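Local coordinates for fimbrial protein MyfA (Yersinia enterocolitica, PDB 5LND) that is the major subunit that polymerises into Myf fimbriae, adhesive surface fibres and a probable virulence factor of pathogenic strains, at residues 2-7 / 27-32; 61-66 / 84-89. All blocks are in the same frame, centred on the assembly; numbering follows the deposited sequence.

In the fold
Interactions 1 and 2 lie along the same three-stranded antiparallel sheet, strand 22-30 being flanked by 3-8 on one side and 81-88 on the other. Interaction 1 is a regular ladder between 3-8 and 22-30, with a hydrophobic face turned into the sandwich and a more polar outer face where a water joins two serines. Interaction 2 is less regular: the loop 61-66 runs beside strand 81-88, so a single bridge, a glutamate side chain and aromatic contacts do the joining. Both are partly buried, their centres 16 Å apart. Leu-27 connects them, packing on Phe-86 and probably bonding from its N to the O of Ala-84, while Phe-6 and Phe-86 meet in the shared core.

Interaction 1. Residues 2-7 / 27-32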
# COMPACT_ATOMS: atom_id res chain seq x y z
N PHE B 2 16.69 22.79 -22.63
CA PHE B 2 16.38 21.82 -21.58
C PHE B 2 15.04 21.14 -21.83
O PHE B 2 14.03 21.80 -22.08
CB PHE B 2 16.39 22.52 -20.21
CG PHE B 2 15.51 21.85 -19.16
CD1 PHE B 2 16.00 20.80 -18.38
CD2 PHE B 2 14.21 22.29 -18.92
CE1 PHE B 2 15.21 20.19 -17.42
CE2 PHE B 2 13.42 21.69 -17.96
CZ PHE B 2 13.92 20.64 -17.21
N SER B 3 15.06 19.81 -21.75
CA SER B 3 13.87 19.02 -21.98
C SER B 3 13.94 17.78 -21.11
O SER B 3 15.03 17.32 -20.78
CB SER B 3 13.78 18.60 -23.44
OG SER B 3 14.66 17.53 -23.71
N VAL B 4 12.78 17.25 -20.74
CA VAL B 4 12.71 16.01 -19.97
C VAL B 4 11.67 15.11 -20.62
O VAL B 4 10.66 15.59 -21.12
CB VAL B 4 12.29 16.28 -18.51
CG1 VAL B 4 12.29 15.00 -17.70
CG2 VAL B 4 13.22 17.28 -17.88
N GLU B 5 11.91 13.80 -20.65
CA GLU B 5 10.83 12.88 -20.98
C GLU B 5 10.76 11.76 -19.96
O GLU B 5 11.77 11.15 -19.64
CB GLU B 5 10.94 12.30 -22.38
CG GLU B 5 9.90 11.19 -22.68
CD GLU B 5 8.45 11.70 -22.82
OE1 GLU B 5 7.91 12.36 -21.89
OE2 GLU B 5 7.82 11.41 -23.86
N PHE B 6 9.55 11.49 -19.47
CA PHE B 6 9.33 10.47 -18.47
C PHE B 6 8.09 9.65 -18.83
O PHE B 6 6.98 10.18 -18.87
CB PHE B 6 9.16 11.13 -17.11
CG PHE B 6 9.05 10.16 -15.97
CD1 PHE B 6 10.13 9.38 -15.60
CD2 PHE B 6 7.87 10.04 -15.27
CE1 PHE B 6 10.04 8.50 -14.55
CE2 PHE B 6 7.77 9.16 -14.21
CZ PHE B 6 8.86 8.39 -13.86
N LYS B 7 8.29 8.37 -19.09
CA LYS B 7 7.21 7.50 -19.54
C LYS B 7 7.28 6.18 -18.82
O LYS B 7 8.35 5.76 -18.40
CB LYS B 7 7.34 7.24 -21.04
CG LYS B 7 7.25 8.47 -21.91
CD LYS B 7 7.02 8.11 -23.37
CE LYS B 7 8.10 7.19 -23.89
NZ LYS B 7 8.06 7.09 -25.37
N LEU B 27 13.30 7.57 -17.99
CA LEU B 27 13.48 9.01 -17.88
C LEU B 27 14.61 9.48 -18.78
O LEU B 27 15.64 8.82 -18.87
CB LEU B 27 13.82 9.37 -16.43
CG LEU B 27 14.37 10.78 -16.19
CD1 LEU B 27 13.32 11.82 -16.41
CD2 LEU B 27 14.94 10.88 -14.81
N VAL B 28 14.40 10.61 -19.45
CA VAL B 28 15.45 11.21 -20.27
C VAL B 28 15.59 12.69 -19.94
O VAL B 28 14.66 13.46 -20.13
CB VAL B 28 15.16 11.07 -21.77
CG1 VAL B 28 16.28 11.67 -22.58
CG2 VAL B 28 14.99 9.61 -22.13
N MET B 29 16.76 13.08 -19.44
CA MET B 29 17.02 14.47 -19.10
C MET B 29 18.07 15.06 -20.04
O MET B 29 19.23 14.63 -20.03
CB MET B 29 17.47 14.58 -17.63
CG MET B 29 16.45 14.10 -16.60
SD MET B 29 17.10 13.93 -14.94
CE MET B 29 18.15 12.50 -15.12
N SER B 30 17.67 16.04 -20.84
CA SER B 30 18.55 16.58 -21.87
C SER B 30 18.91 18.06 -21.72
O SER B 30 18.09 18.88 -21.30
CB SER B 30 17.93 16.37 -23.25
OG SER B 30 17.87 14.99 -23.56
N ASP B 31 20.17 18.36 -22.06
CA ASP B 31 20.63 19.72 -22.32
C ASP B 31 22.04 19.72 -22.88
O ASP B 31 22.93 19.08 -22.33
CB ASP B 31 20.61 20.58 -21.05
CG ASP B 31 20.61 22.06 -21.37
OD1 ASP B 31 20.79 22.41 -22.55
OD2 ASP B 31 20.44 22.87 -20.44
N SER B 32 22.24 20.45 -23.97
CA SER B 32 23.57 20.60 -24.56
C SER B 32 24.29 21.80 -23.97
O SER B 32 25.49 21.96 -24.16
CB SER B 32 23.46 20.77 -26.07
OG SER B 32 22.57 21.81 -26.41
O HOH W 1 14.99 14.62 -22.84
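Val-4 holds CG1 anti to its backbone N (chi1 -177°), and Leu-27 places CG likewise (166°), so that the two side chains cross obliquely on one face of the sheet. Val-4 CG1 meets Leu-27 CD1 at 3.6 Å, the tightest apolar contact between the strands. Phe-6, also with CG anti to N, presents its ring edge to the same leucine: Leu-27 CB lies near the plane of the ring, 3.8 Å from Phe-6 CD1. Met-29 CG approaches Val-4 CG1 more loosely. On the reverse face Ser-3 puts OG in the crowded position between N and the carbonyl carbon (chi1 78°), whereas Ser-30 turns its OG beside its own N. The two hydroxyls are therefore 4.1 Å apart, OG to OG, and a water bridges them; it also donates to Val-28 O, which already accepts from Glu-5 N. Four backbone bonds tie the strands in two reciprocal pairs, Ser-3 with Ser-30 and Glu-5 with Val-28. The shortest runs from Val-28 N to Glu-5 O, 2.7 Å, in the carbonyl plane; Ser-30 N meets Ser-3 O almost along the C=O axis, whereas Ser-3 N approaches Ser-30 O from above the carbonyl plane. Asp-31 OD1 is hydrogen-bonded to Ser-1 OG and Gly-33 N, while OD2 lies near Glu-107 OE2, so one carboxylate may bind a proton more readily. Ser-3, Glu-5, Val-28 and Ser-30 turn outward; Val-4 and Phe-6 pack inward on 118-130, the C-terminal strand of this self-complemented construct and probably its donor strand, as is characteristic of donor-strand-complemented Ig-like sandwiches.

Interaction 2. Residues 61-66 / 84-89; sequences LHTNEL and ATFFLA
Backbone pairing is confined to one antiparallel hydrogen-bonded pair, His-62 with Phe-87: Phe-87 N reaches His-62 O at 2.8 Å, and His-62 N returns a more bent bond to Phe-87 O. Side-chain hydrogen bonding centres on Glu-65, whose chain bends at chi2 (77°) and brings OE1 back to the strand. That oxygen accepts from Thr-63 OG1 at 2.6 Å and from Thr-85 N at 3.1 Å, both arriving from above the carboxylate plane; the two donors probably help stabilise its negative charge. A water accepts from Ala-89 N and, weakly, from His-62 NE2. Among the aromatic contacts, His-62 CB sits over one face of the Phe-87 ring in a CH-pi contact, 3.8 Å from the centroid, while the imidazole is slid aside and barely overlaps it. The Asn-64 side chain crosses that of Phe-87, its amide plane 48° from the ring. Thr-63 lies alongside Phe-86; OG1, anti to its backbone N and so directed to Glu-65, is over one ring face, and Thr-63 CB is 3.8 Å from Phe-86 CD1. Apolar packing adds Leu-61 CD2 on Leu-88 CD2. Strand 22-30 pairs with the other edge of 81-88, and Trp-73 of strand 72-75 packs against Leu-61, Thr-63, Leu-66 and, edge-to-face, Phe-86.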
# COMPACT_ATOMS: atom_id res chain seq x y z
N LEU B 61 10.94 2.35 -5.87
CA LEU B 61 11.59 2.48 -7.17
C LEU B 61 13.10 2.44 -6.99
O LEU B 61 13.62 2.88 -5.97
CB LEU B 61 11.17 3.76 -7.85
CG LEU B 61 9.70 3.81 -8.25
CD1 LEU B 61 9.41 5.13 -8.94
CD2 LEU B 61 9.37 2.63 -9.15
N HIS B 62 13.79 1.89 -7.99
CA HIS B 62 15.25 1.79 -7.96
C HIS B 62 15.79 2.13 -9.33
O HIS B 62 15.12 1.93 -10.35
CB HIS B 62 15.69 0.38 -7.62
CG HIS B 62 15.04 -0.19 -6.41
ND1 HIS B 62 15.55 -0.02 -5.14
CD2 HIS B 62 13.91 -0.92 -6.26
CE1 HIS B 62 14.77 -0.63 -4.27
NE2 HIS B 62 13.76 -1.18 -4.92
N THR B 63 17.02 2.63 -9.36
CA THR B 63 17.69 2.96 -10.60
C THR B 63 19.18 2.66 -10.44
O THR B 63 19.76 2.92 -9.39
CB THR B 63 17.44 4.44 -11.01
OG1 THR B 63 18.09 4.73 -12.25
CG2 THR B 63 17.94 5.41 -9.96
N ASN B 64 19.78 2.09 -11.48
CA ASN B 64 21.19 1.78 -11.45
C ASN B 64 22.01 2.88 -12.11
O ASN B 64 23.22 2.77 -12.25
CB ASN B 64 21.47 0.45 -12.16
CG ASN B 64 20.93 -0.75 -11.41
OD1 ASN B 64 20.92 -0.78 -10.18
ND2 ASN B 64 20.46 -1.75 -12.15
N GLU B 65 21.32 3.94 -12.53
CA GLU B 65 21.95 5.04 -13.23
C GLU B 65 22.12 6.27 -12.36
O GLU B 65 22.92 7.14 -12.69
CB GLU B 65 21.16 5.40 -14.49
CG GLU B 65 21.02 4.27 -15.51
CD GLU B 65 19.99 3.25 -15.11
OE1 GLU B 65 19.00 3.64 -14.47
OE2 GLU B 65 20.18 2.06 -15.41
N LEU B 66 21.38 6.36 -11.26
CA LEU B 66 21.43 7.54 -10.41
C LEU B 66 21.81 7.22 -8.97
O LEU B 66 21.55 6.13 -8.47
CB LEU B 66 20.11 8.30 -10.44
CG LEU B 66 19.41 8.59 -11.77
CD1 LEU B 66 18.08 9.22 -11.48
CD2 LEU B 66 20.19 9.49 -12.67
N ALA B 84 17.72 7.19 -17.58
CA ALA B 84 17.61 6.32 -16.42
C ALA B 84 16.36 5.48 -16.53
O ALA B 84 15.32 5.98 -16.94
CB ALA B 84 17.59 7.13 -15.14
N THR B 85 16.48 4.20 -16.17
CA THR B 85 15.30 3.35 -16.03
C THR B 85 15.05 3.11 -14.55
O THR B 85 15.98 2.84 -13.79
CB THR B 85 15.47 2.00 -16.74
OG1 THR B 85 15.83 2.22 -18.11
CG2 THR B 85 14.18 1.20 -16.69
N PHE B 86 13.79 3.21 -14.14
CA PHE B 86 13.43 2.91 -12.77
C PHE B 86 12.73 1.56 -12.75
O PHE B 86 11.72 1.36 -13.42
CB PHE B 86 12.53 4.00 -12.19
CG PHE B 86 13.22 5.34 -12.07
CD1 PHE B 86 13.84 5.71 -10.89
CD2 PHE B 86 13.24 6.22 -13.15
CE1 PHE B 86 14.48 6.94 -10.77
CE2 PHE B 86 13.88 7.45 -13.05
CZ PHE B 86 14.50 7.81 -11.86
N PHE B 87 13.30 0.63 -11.99
CA PHE B 87 12.80 -0.73 -11.99
C PHE B 87 12.29 -1.13 -10.61
O PHE B 87 12.61 -0.49 -9.61
CB PHE B 87 13.89 -1.69 -12.46
CG PHE B 87 15.08 -1.74 -11.55
CD1 PHE B 87 15.09 -2.58 -10.45
CD2 PHE B 87 16.18 -0.94 -11.79
CE1 PHE B 87 16.17 -2.62 -9.61
CE2 PHE B 87 17.28 -0.97 -10.95
CZ PHE B 87 17.27 -1.82 -9.86
N LEU B 88 11.49 -2.20 -10.57
CA LEU B 88 11.05 -2.78 -9.32
C LEU B 88 12.01 -3.91 -8.97
O LEU B 88 12.48 -4.62 -9.85
CB LEU B 88 9.63 -3.32 -9.47
CG LEU B 88 8.62 -2.34 -10.04
CD1 LEU B 88 7.24 -2.96 -10.03
CD2 LEU B 88 8.65 -1.04 -9.27
N ALA B 89 12.33 -4.08 -7.69
CA ALA B 89 13.30 -5.10 -7.31
C ALA B 89 12.72 -6.50 -7.46
O ALA B 89 11.52 -6.73 -7.29
CB ALA B 89 13.81 -4.86 -5.90
O HOH W 2 10.96 -2.54 -5.92